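Local structure of A-type flavoprotein (Giardia intestinalis, 2Q9U) at the interface of chains A and B and the interface of chains A and C. The protein scavenges O2 in the parasite as a flavodiiron protein, pairing a diiron centre in a beta-lactamase-like domain with FMN in a flavodoxin-like domain. Residues are numbered along the deposited sequence; one frame, centred on the assembly and turned at random. Chains: chain A/B/C, A-type flavoprotein.

Contact 1: the interface of chains A and B. Residues chain A 272, 276, 279, 389-390, 393; chain B 6-9, 11, 68.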
# COMPACT_ATOMS: atom_id res chain seq x y z
N ARG A 272 1.71 20.88 12.09
CA ARG A 272 1.46 21.46 13.42
C ARG A 272 0.61 22.74 13.35
O ARG A 272 -0.28 22.96 14.18
CB ARG A 272 2.76 21.76 14.16
CG ARG A 272 2.54 22.35 15.58
CD ARG A 272 2.04 21.25 16.52
NE ARG A 272 1.57 21.72 17.84
CZ ARG A 272 0.40 22.32 18.08
NH1 ARG A 272 -0.45 22.64 17.10
NH2 ARG A 272 0.09 22.65 19.32
N ALA A 276 -3.31 23.62 15.02
CA ALA A 276 -3.71 24.85 15.73
C ALA A 276 -4.94 25.49 15.05
O ALA A 276 -5.88 25.92 15.73
CB ALA A 276 -2.54 25.87 15.79
N ASP A 279 -8.06 23.41 15.94
CA ASP A 279 -8.60 23.75 17.25
C ASP A 279 -9.38 25.06 17.24
O ASP A 279 -10.40 25.14 17.90
CB ASP A 279 -7.54 23.75 18.36
CG ASP A 279 -7.56 22.46 19.17
OD1 ASP A 279 -7.72 21.37 18.56
OD2 ASP A 279 -7.44 22.54 20.42
N LEU A 389 1.39 29.71 15.83
CA LEU A 389 0.30 28.82 16.23
C LEU A 389 -0.97 29.59 16.68
O LEU A 389 -2.10 29.20 16.35
CB LEU A 389 0.75 27.89 17.37
CG LEU A 389 1.90 26.93 17.03
CD1 LEU A 389 2.27 26.12 18.26
CD2 LEU A 389 1.49 25.99 15.88
N GLU A 390 -0.78 30.66 17.44
CA GLU A 390 -1.88 31.54 17.84
C GLU A 390 -2.55 32.18 16.63
O GLU A 390 -3.78 32.25 16.56
CB GLU A 390 -1.37 32.61 18.80
CG GLU A 390 -2.46 33.54 19.24
CD GLU A 390 -2.01 34.54 20.29
OE1 GLU A 390 -1.00 35.23 20.05
OE2 GLU A 390 -2.68 34.63 21.35
N TYR A 393 -4.56 29.48 15.00
CA TYR A 393 -5.75 29.24 15.83
C TYR A 393 -6.81 30.30 15.53
O TYR A 393 -7.98 29.96 15.35
CB TYR A 393 -5.40 29.23 17.32
CG TYR A 393 -6.58 29.01 18.25
CD1 TYR A 393 -7.40 30.08 18.66
CD2 TYR A 393 -6.87 27.74 18.73
CE1 TYR A 393 -8.49 29.85 19.53
CE2 TYR A 393 -7.93 27.51 19.60
CZ TYR A 393 -8.73 28.55 19.99
OH TYR A 393 -9.77 28.24 20.86
N LYS B 6 -2.87 31.45 23.10
CA LYS B 6 -3.90 30.43 22.94
C LYS B 6 -3.87 29.84 21.53
O LYS B 6 -4.19 30.52 20.56
CB LYS B 6 -5.28 31.01 23.24
CG LYS B 6 -6.35 29.97 23.51
CD LYS B 6 -7.73 30.59 23.55
CE LYS B 6 -8.79 29.58 23.96
NZ LYS B 6 -8.73 29.28 25.42
N TYR B 7 -3.50 28.57 21.44
CA TYR B 7 -3.58 27.83 20.18
C TYR B 7 -4.15 26.43 20.40
O TYR B 7 -4.07 25.58 19.52
CB TYR B 7 -2.21 27.74 19.52
CG TYR B 7 -1.10 27.33 20.46
CD1 TYR B 7 -0.85 25.99 20.73
CD2 TYR B 7 -0.30 28.28 21.08
CE1 TYR B 7 0.16 25.61 21.59
CE2 TYR B 7 0.71 27.91 21.95
CZ TYR B 7 0.94 26.57 22.19
OH TYR B 7 1.95 26.20 23.05
N VAL B 8 -4.74 26.21 21.57
CA VAL B 8 -5.60 25.06 21.80
C VAL B 8 -6.94 25.48 22.39
O VAL B 8 -7.03 26.49 23.09
CB VAL B 8 -4.93 24.03 22.73
CG1 VAL B 8 -3.64 23.52 22.11
CG2 VAL B 8 -4.67 24.64 24.10
N GLN B 9 -7.97 24.69 22.11
CA GLN B 9 -9.29 24.92 22.71
C GLN B 9 -9.39 24.07 23.97
O GLN B 9 -9.11 22.86 23.95
CB GLN B 9 -10.42 24.53 21.74
CG GLN B 9 -11.82 24.74 22.34
CD GLN B 9 -12.94 23.90 21.70
OE1 GLN B 9 -12.72 23.09 20.81
NE2 GLN B 9 -14.17 24.11 22.19
N GLN B 11 -11.38 21.97 26.53
CA GLN B 11 -12.48 21.08 26.22
C GLN B 11 -13.02 20.43 27.50
O GLN B 11 -12.65 19.32 27.86
CB GLN B 11 -12.05 20.07 25.13
CG GLN B 11 -11.77 20.76 23.77
CD GLN B 11 -11.12 19.85 22.72
OE1 GLN B 11 -11.56 18.73 22.51
NE2 GLN B 11 -10.06 20.33 22.10
N ARG B 68 -1.92 21.52 26.20
CA ARG B 68 -3.33 21.47 26.61
C ARG B 68 -3.44 21.43 28.14
O ARG B 68 -4.35 22.00 28.72
CB ARG B 68 -4.05 20.26 26.01
CG ARG B 68 -4.12 20.23 24.49
CD ARG B 68 -4.98 19.06 24.06
NE ARG B 68 -4.98 18.80 22.62
CZ ARG B 68 -5.69 19.50 21.74
NH1 ARG B 68 -6.43 20.53 22.14
NH2 ARG B 68 -5.66 19.17 20.45
O HOH W 1 -2.65 23.29 18.78
O HOH W 2 -8.55 19.24 19.75
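A two-fold homodimer interface, repeated with the chains exchanged, sets the flavodoxin-like part of one subunit of this flavodiiron protein against the N-terminal segment and beta-lactamase-like domain of the next, in keeping with the head-to-tail pairing that in this family brings the FMN domain of one subunit next to the diiron domain of the other and lets electrons pass between subunits. Helices 269-283 and 386-409 of chain A receive the N-terminal loop segment of chain B, while helix 62-72 of chain B adds an arginine. Polar contact centres on A:Asp279, which meets B:Arg68 tip to tip. B:Arg68 NH1 makes a salt bridge and hydrogen bond, 2.8 Å long, to the syn lone pair of the carboxylate oxygen A:Asp279 OD2; OD2 lies close to the guanidinium plane, yet the two flat groups are turned 43° apart. On its anti lone pair A:Asp279 OD2 accepts an almost straight bond (173° at the hydrogen) from the backbone N of B:Gln9, also 2.8 Å away. Two donors thus grip one oxygen and fix the carboxylate's rotation, and the nearby arginine probably favours its charged form. The other oxygen, A:Asp279 OD1, takes a water at 2.6 Å that links it to the side-chain amide of B:Gln11. B:Tyr7 holds CG in the crowded position between its backbone N and carbonyl carbon (chi1 47°), which turns the ring toward helix 386-409. There A:Leu389 CD1 sits over one ring face, 4.0 Å from the centroid of B:Tyr7, and also covers a face of the A:Arg272 guanidinium. That guanidinium crosses the tyrosine steeply, A:Arg272 NH2 being 3.7 Å from B:Tyr7 CE1, and both its terminal nitrogens share a water that reaches the B:Tyr7 carbonyl oxygen. The backbone of B:Lys6 to B:Val8 passes over one face of the A:Tyr393 ring, whose CD2 is 3.4 Å from B:Tyr7 C. The aliphatic part of the B:Lys6 side chain crosses it obliquely, its methylene CE lying 3.5 Å from the phenol OH of A:Tyr393.

Contact 2: the interface of chains A and C. Residues chain A 318-319, 321-324, 327; chain C 298, 328, 331-332, 334.
Across the two-fold interface of chains A and C, two copies of the flavodoxin-like domain meet, and C:Asn331 of helix 324-336 points into the loop that leads to the same helix in chain A. C:Asn331 CB packs 4.0 Å from the methyl CB of A:Ala327. With CG anti to the backbone N (chi1 165°), the side chain crosses A:Pro324 at about a right angle, and C:Asn331 CG comes within 3.8 Å of A:Pro324 CA. At the tip the amide splits its tasks. C:Asn331 ND2 donates to the carbonyl oxygen of A:Met322 at 3.1 Å (150° at the hydrogen), approaching from above the carbonyl plane while that oxygen stays near the plane of the asparagine amide. C:Asn331 OD1 lies 2.8 Å from a water that also reaches the A:Leu318 carbonyl; this water meets a second one, joined to A:Asn319 ND2 and C:Tyr332 O. A:Pro324 wedges beside the amide: A:Pro324 CG lies 3.5 Å from the ring atom CD1 of C:Tyr332, one face of whose ring carries C:Ile298 CD1 of its own chain, a methyl that also touches A:Pro324 CG. Farther along, the guanidinium of C:Arg334 directs NH2 at A:Thr321 OG1 in a weak hydrogen bond. Since A:Asn319 belongs to the FMN site, the contact may help steady the flavin-binding loop while joining subunits of the deposited tetramer.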
# COMPACT_ATOMS: atom_id res chain seq x y z
N LEU A 318 7.45 23.00 -2.48
CA LEU A 318 8.34 21.97 -2.98
C LEU A 318 8.67 22.33 -4.42
O LEU A 318 7.75 22.37 -5.27
CB LEU A 318 7.67 20.60 -2.90
CG LEU A 318 8.46 19.38 -3.41
CD1 LEU A 318 9.81 19.20 -2.67
CD2 LEU A 318 7.61 18.09 -3.30
N ASN A 319 9.94 22.63 -4.68
CA ASN A 319 10.43 22.94 -6.03
C ASN A 319 9.57 24.00 -6.70
O ASN A 319 9.08 23.80 -7.81
CB ASN A 319 10.49 21.67 -6.91
CG ASN A 319 11.32 20.55 -6.26
OD1 ASN A 319 12.33 20.82 -5.62
ND2 ASN A 319 10.86 19.32 -6.39
N THR A 321 6.61 25.13 -6.16
CA THR A 321 5.16 24.98 -6.25
C THR A 321 4.60 24.23 -5.04
O THR A 321 5.30 24.08 -4.03
CB THR A 321 4.73 24.36 -7.62
OG1 THR A 321 3.31 24.37 -7.72
CG2 THR A 321 5.30 22.94 -7.83
N MET A 322 3.34 23.81 -5.10
CA MET A 322 2.75 23.00 -4.03
C MET A 322 3.16 21.54 -4.20
O MET A 322 3.59 21.13 -5.28
CB MET A 322 1.21 23.10 -4.04
CG MET A 322 0.59 22.46 -5.29
SD MET A 322 -1.20 22.58 -5.36
CE MET A 322 -1.43 24.28 -5.99
N MET A 323 3.01 20.74 -3.15
CA MET A 323 3.32 19.31 -3.25
C MET A 323 2.38 18.65 -4.27
O MET A 323 1.19 19.03 -4.35
CB MET A 323 3.25 18.64 -1.88
CG MET A 323 4.40 19.11 -0.94
SD MET A 323 4.38 18.28 0.67
CE MET A 323 4.93 16.64 0.18
N PRO A 324 2.90 17.68 -5.09
CA PRO A 324 2.10 17.00 -6.12
C PRO A 324 0.80 16.41 -5.56
O PRO A 324 -0.23 16.46 -6.25
CB PRO A 324 3.04 15.87 -6.60
CG PRO A 324 4.45 16.47 -6.40
CD PRO A 324 4.30 17.19 -5.07
N ALA A 327 -1.78 19.13 -5.40
CA ALA A 327 -2.23 19.38 -6.80
C ALA A 327 -3.26 18.32 -7.26
O ALA A 327 -4.27 18.64 -7.92
CB ALA A 327 -1.02 19.40 -7.77
N ILE C 298 5.52 9.03 -8.36
CA ILE C 298 6.13 10.23 -8.94
C ILE C 298 7.67 10.12 -8.90
O ILE C 298 8.36 10.72 -9.72
CB ILE C 298 5.63 11.54 -8.23
CG1 ILE C 298 5.89 11.46 -6.70
CG2 ILE C 298 4.14 11.82 -8.59
CD1 ILE C 298 5.74 12.79 -5.96
N ALA C 328 -0.68 15.26 -10.71
CA ALA C 328 0.41 15.20 -9.72
C ALA C 328 1.74 14.97 -10.42
O ALA C 328 2.74 15.66 -10.14
CB ALA C 328 0.13 14.12 -8.67
N ASN C 331 2.81 18.20 -12.16
CA ASN C 331 3.30 19.13 -11.13
C ASN C 331 4.75 18.81 -10.75
O ASN C 331 5.64 19.69 -10.71
CB ASN C 331 2.39 19.08 -9.89
CG ASN C 331 3.02 19.74 -8.63
OD1 ASN C 331 4.00 19.23 -8.08
ND2 ASN C 331 2.43 20.83 -8.16
N TYR C 332 5.00 17.53 -10.48
CA TYR C 332 6.29 17.09 -9.97
C TYR C 332 7.36 17.32 -11.03
O TYR C 332 8.42 17.90 -10.75
CB TYR C 332 6.25 15.61 -9.59
CG TYR C 332 7.39 15.19 -8.71
CD1 TYR C 332 7.73 15.93 -7.56
CD2 TYR C 332 8.15 14.08 -9.01
CE1 TYR C 332 8.80 15.51 -6.73
CE2 TYR C 332 9.19 13.65 -8.19
CZ TYR C 332 9.51 14.37 -7.05
OH TYR C 332 10.56 13.94 -6.23
N ARG C 334 7.24 19.28 -13.71
CA ARG C 334 7.35 20.73 -13.94
C ARG C 334 8.32 21.36 -12.92
O ARG C 334 9.24 22.06 -13.31
CB ARG C 334 5.98 21.42 -13.86
CG ARG C 334 6.00 22.98 -13.97
CD ARG C 334 4.58 23.59 -13.86
NE ARG C 334 4.13 23.69 -12.45
CZ ARG C 334 3.08 23.08 -11.91
NH1 ARG C 334 2.29 22.28 -12.64
NH2 ARG C 334 2.79 23.27 -10.63
O HOH W 3 8.64 19.25 -8.35
O HOH W 4 6.30 19.75 -6.65

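The centres of contact 1 and contact 2 lie about 29 Å apart and have no residue in common. Both draw on the flavodoxin-like part of chain A, through different elements: helices 269-283 and 386-409 serve contact 1, the loop before helix 324-336 and the start of that helix contact 2. Contact 1 joins unlike regions of two subunits, whereas contact 2 joins like regions, with helix 324-336 present on both sides. Because each interface is two-fold and faces a different neighbour, chain A can hold B and C at once, which is how two kinds of pairing could build the deposited tetramer.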